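Local coordinates for choline dehydrogenase and related flavoproteins (Aspergillus oryzae, PDB 3Q9T), which is a formate oxidase of the glucose-methanol-choline oxidoreductase family that oxidises formate using a bound 8-formyl-FAD cofactor, at residues Leu448-Asn453 / Cys505-His510. Residues are numbered along the deposited sequence; the frame is centred on the assembly and turned at random.
Sequences LNFFAN and CQTAFH. With FAY ([(2R,3S,4R,5R)-5-(6-amino-9H-purin-9-yl)-3,4-dihydroxytetrahydrofuran-2-yl]methyl (2R,3S,4S)-5-(8-formyl-7-methyl-2,4-dioxo-3,4-dihydrobenzo[g]pteridin-10(2H)-yl)-2,3,4-trihydroxypentyl dihydrogen diphosphate), chain D.
Phe-450 sets the edge of its ring against the backbone of Thr-507, its CE2 lying 3.5 Å from CA of Thr-507, near the ring plane. In this GMC oxidoreductase fold Thr-507 belongs to strand 506-507, antiparallel to strand 308-316 in the large mixed sheet; on it packs the loop after strand 445-447, whose type II beta turn, Asn-449 to Ala-452, leads into helix 454-473. With CG anti to the carbonyl carbon (chi1 -78°), the ring reaches across to the strand while CB of Leu-448 sits 4.0 Å above the centre of one face. Leu-448 meets Thr-507 too, its branch carbon CD1 standing 4.1 Å from CB of Thr-507. The thin edge of a phenyl ring can come close to a backbone CA, and an aliphatic leucine suits a ring face in this buried seam, where no hydrogen bond joins the two segments.

Phe-451 meets Cys-505, the residue that follows helix 494-504, with CE2 3.6 Å from its CB. A chi1 of 74° sets the small thiol SG beside the ring edge, near CE2 and CD2, in a sulfur-aromatic contact. Phe-451 also touches Pro-308 of strand 308-316 and Ile-457 and Met-460 of helix 454-473.

Beyond the seam the 505-510 segment turns to the flavin. Thr-507 OG1, anti to its backbone N, is hydrogen-bonded to Asp-306 OD2 and accepts a hydrogen bond from Phe-509 N, closing an ST turn; threonine thus offers carbon to Leu-448 and oxygen to the turn. Gln-506 NE2, with two N-H, serves Ala-403 O and Thr-507 O, lying nearly along the latter's C=O axis, which fixes the amide's rotation. Phe-509 has the Thr-507 carbonyl oxygen over one ring face and methyl C7M of FAY 3.5 Å above the opposite face, offset toward the rim.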
loop_
_atom_site.group_PDB
_atom_site.type_symbol
_atom_site.label_atom_id
_atom_site.label_comp_id
_atom_site.label_asym_id
_atom_site.label_seq_id
_atom_site.Cartn_x
_atom_site.Cartn_y
_atom_site.Cartn_z
ATOM N N LEU A 448 -11.320 3.049 -3.255
ATOM C CA LEU A 448 -12.360 3.464 -2.302
ATOM C C LEU A 448 -12.292 4.949 -1.975
ATOM O O LEU A 448 -13.234 5.520 -1.441
ATOM C CB LEU A 448 -12.252 2.666 -0.993
ATOM C CG LEU A 448 -12.592 1.179 -1.066
ATOM C CD1 LEU A 448 -12.260 0.469 0.231
ATOM C CD2 LEU A 448 -14.064 1.030 -1.412
ATOM N N ASN A 449 -11.140 5.551 -2.242
ATOM C CA ASN A 449 -10.974 6.984 -2.099
ATOM C C ASN A 449 -11.327 7.492 -0.701
ATOM O O ASN A 449 -11.908 8.566 -0.548
ATOM C CB ASN A 449 -11.778 7.718 -3.173
ATOM C CG ASN A 449 -11.316 9.154 -3.369
ATOM O OD1 ASN A 449 -10.122 9.446 -3.291
ATOM N ND2 ASN A 449 -12.264 10.060 -3.621
ATOM N N PHE A 450 -10.965 6.714 0.310
ATOM C CA PHE A 450 -11.196 7.095 1.694
ATOM C C PHE A 450 -10.426 8.374 2.017
ATOM O O PHE A 450 -9.244 8.528 1.644
ATOM C CB PHE A 450 -10.719 5.985 2.644
ATOM C CG PHE A 450 -11.647 4.806 2.761
ATOM C CD1 PHE A 450 -13.031 4.959 2.645
ATOM C CD2 PHE A 450 -11.139 3.546 3.055
ATOM C CE1 PHE A 450 -13.878 3.881 2.791
ATOM C CE2 PHE A 450 -11.990 2.445 3.186
ATOM C CZ PHE A 450 -13.357 2.616 3.068
ATOM N N PHE A 451 -11.087 9.288 2.718
ATOM C CA PHE A 451 -10.426 10.475 3.248
ATOM C C PHE A 451 -9.920 11.452 2.156
ATOM O O PHE A 451 -8.981 12.216 2.372
ATOM C CB PHE A 451 -9.300 10.056 4.199
ATOM C CG PHE A 451 -9.788 9.289 5.402
ATOM C CD1 PHE A 451 -10.589 9.911 6.362
ATOM C CD2 PHE A 451 -9.463 7.949 5.577
ATOM C CE1 PHE A 451 -11.049 9.223 7.456
ATOM C CE2 PHE A 451 -9.927 7.241 6.689
ATOM C CZ PHE A 451 -10.718 7.876 7.629
ATOM N N ALA A 452 -10.530 11.410 0.979
ATOM C CA ALA A 452 -10.201 12.393 -0.054
ATOM C C ALA A 452 -10.369 13.804 0.517
ATOM O O ALA A 452 -9.590 14.698 0.216
ATOM C CB ALA A 452 -11.073 12.199 -1.286
ATOM N N ASN A 453 -11.389 13.991 1.354
ATOM C CA ASN A 453 -11.625 15.281 2.006
ATOM C C ASN A 453 -11.003 15.296 3.411
ATOM O O ASN A 453 -11.240 14.385 4.207
ATOM C CB ASN A 453 -13.137 15.564 2.069
ATOM C CG ASN A 453 -13.463 16.980 2.535
ATOM O OD1 ASN A 453 -12.821 17.513 3.443
ATOM N ND2 ASN A 453 -14.477 17.590 1.918
ATOM N N CYS A 505 -6.395 3.067 8.839
ATOM C CA CYS A 505 -7.795 2.909 8.484
ATOM C C CYS A 505 -7.959 1.706 7.560
ATOM O O CYS A 505 -6.991 1.240 6.959
ATOM C CB CYS A 505 -8.312 4.167 7.790
ATOM S SG CYS A 505 -7.722 4.339 6.091
ATOM N N GLN A 506 -9.189 1.210 7.456
ATOM C CA GLN A 506 -9.518 0.130 6.528
ATOM C C GLN A 506 -10.959 0.313 6.123
ATOM O O GLN A 506 -11.666 1.147 6.693
ATOM C CB GLN A 506 -9.368 -1.251 7.198
ATOM C CG GLN A 506 -10.247 -1.417 8.419
ATOM C CD GLN A 506 -10.234 -2.826 8.959
ATOM O OE1 GLN A 506 -9.282 -3.244 9.640
ATOM N NE2 GLN A 506 -11.282 -3.584 8.641
ATOM N N THR A 507 -11.403 -0.480 5.154
ATOM C CA THR A 507 -12.824 -0.570 4.837
ATOM C C THR A 507 -13.587 -1.082 6.049
ATOM O O THR A 507 -13.116 -1.977 6.750
ATOM C CB THR A 507 -13.078 -1.539 3.657
ATOM O OG1 THR A 507 -14.485 -1.624 3.406
ATOM C CG2 THR A 507 -12.545 -2.942 3.978
ATOM N N ALA A 508 -14.766 -0.524 6.308
ATOM C CA ALA A 508 -15.636 -1.110 7.325
ATOM C C ALA A 508 -16.511 -2.204 6.695
ATOM O O ALA A 508 -17.442 -2.692 7.317
ATOM C CB ALA A 508 -16.486 -0.035 7.992
ATOM N N PHE A 509 -16.194 -2.566 5.450
ATOM C CA PHE A 509 -16.860 -3.653 4.707
ATOM C C PHE A 509 -18.256 -3.308 4.159
ATOM O O PHE A 509 -19.069 -4.205 3.954
ATOM C CB PHE A 509 -16.914 -4.950 5.533
ATOM C CG PHE A 509 -15.562 -5.403 6.052
ATOM C CD1 PHE A 509 -14.600 -5.903 5.184
ATOM C CD2 PHE A 509 -15.262 -5.337 7.402
ATOM C CE1 PHE A 509 -13.358 -6.326 5.648
ATOM C CE2 PHE A 509 -14.022 -5.760 7.874
ATOM C CZ PHE A 509 -13.075 -6.262 6.996
ATOM N N HIS A 510 -18.514 -2.026 3.883
ATOM C CA HIS A 510 -19.824 -1.596 3.373
ATOM C C HIS A 510 -19.809 -0.881 2.018
ATOM O O HIS A 510 -20.484 0.134 1.860
ATOM C CB HIS A 510 -20.521 -0.674 4.394
ATOM C CG HIS A 510 -20.435 -1.166 5.805
ATOM N ND1 HIS A 510 -20.353 -0.316 6.887
ATOM C CD2 HIS A 510 -20.405 -2.423 6.309
ATOM C CE1 HIS A 510 -20.262 -1.028 7.996
ATOM N NE2 HIS A 510 -20.297 -2.309 7.675
HETATM P P FAY D . -24.620 -8.091 -2.131
HETATM N N1 FAY D . -23.064 -5.664 6.751
HETATM C C2 FAY D . -23.833 -5.703 7.912
HETATM O O2 FAY D . -24.994 -5.313 7.895
HETATM N N3 FAY D . -23.494 -6.581 8.920
HETATM C C4 FAY D . -22.179 -6.953 9.055
HETATM O O4 FAY D . -21.728 -7.056 10.211
HETATM N N5 FAY D . -20.069 -7.293 7.994
HETATM C C6 FAY D . -18.169 -8.151 6.911
HETATM C C7 FAY D . -17.478 -8.503 5.765
HETATM C C8 FAY D . -18.035 -8.222 4.513
HETATM O O8 FAY D . -17.915 -8.729 2.228
HETATM C C9 FAY D . -19.335 -7.705 4.436
HETATM P PA FAY D . -22.766 -10.216 -2.360
HETATM C "C1'" FAY D . -21.925 -6.339 4.181
HETATM C C10 FAY D . -21.816 -6.241 6.730
HETATM N N10 FAY D . -21.207 -6.565 5.514
HETATM N N1A FAY D . -19.380 -14.942 -11.623
HETATM O O1A FAY D . -21.274 -10.221 -2.310
HETATM C C1B FAY D . -21.178 -13.717 -6.844
HETATM O O1P FAY D . -25.818 -8.933 -2.497
HETATM C "C2'" FAY D . -22.890 -7.497 3.841
HETATM O "O2'" FAY D . -22.226 -8.682 4.101
HETATM C C2A FAY D . -20.261 -15.666 -10.842
HETATM O O2A FAY D . -23.420 -10.688 -1.098
HETATM C C2B FAY D . -20.395 -13.702 -5.543
HETATM O O2B FAY D . -19.701 -14.912 -5.295
HETATM O O2P FAY D . -24.722 -6.703 -2.737
HETATM C "C3'" FAY D . -23.610 -7.611 2.457
HETATM O "O3'" FAY D . -23.707 -8.928 1.920
HETATM N N3A FAY D . -20.636 -15.202 -9.591
HETATM C C3B FAY D . -21.500 -13.488 -4.533
HETATM O O3B FAY D . -22.098 -14.730 -4.252
HETATM O O3P FAY D . -23.282 -8.755 -2.735
HETATM C "C4'" FAY D . -23.064 -6.726 1.364
HETATM O "O4'" FAY D . -22.980 -5.421 1.930
HETATM C C4A FAY D . -20.138 -14.024 -9.135
HETATM C C4B FAY D . -22.520 -12.670 -5.285
HETATM O O4B FAY D . -22.182 -12.751 -6.659
HETATM C C4X FAY D . -21.337 -6.771 7.942
HETATM C "C5'" FAY D . -23.979 -6.763 0.115
HETATM O "O5'" FAY D . -24.342 -8.000 -0.517
HETATM C C5A FAY D . -19.257 -13.277 -9.912
HETATM C C5B FAY D . -22.537 -11.231 -4.807
HETATM O O5B FAY D . -23.221 -11.192 -3.579
HETATM C C5X FAY D . -19.361 -7.439 6.821
HETATM C C6A FAY D . -18.866 -13.740 -11.166
HETATM N N6A FAY D . -17.943 -13.072 -11.871
HETATM N N7A FAY D . -18.934 -12.165 -9.219
HETATM C C7M FAY D . -16.061 -9.003 5.914
HETATM C C8A FAY D . -19.586 -12.175 -8.038
HETATM C C8M FAY D . -17.484 -8.939 3.340
HETATM C C9A FAY D . -19.995 -7.261 5.580
HETATM N N9A FAY D . -20.327 -13.319 -7.972
#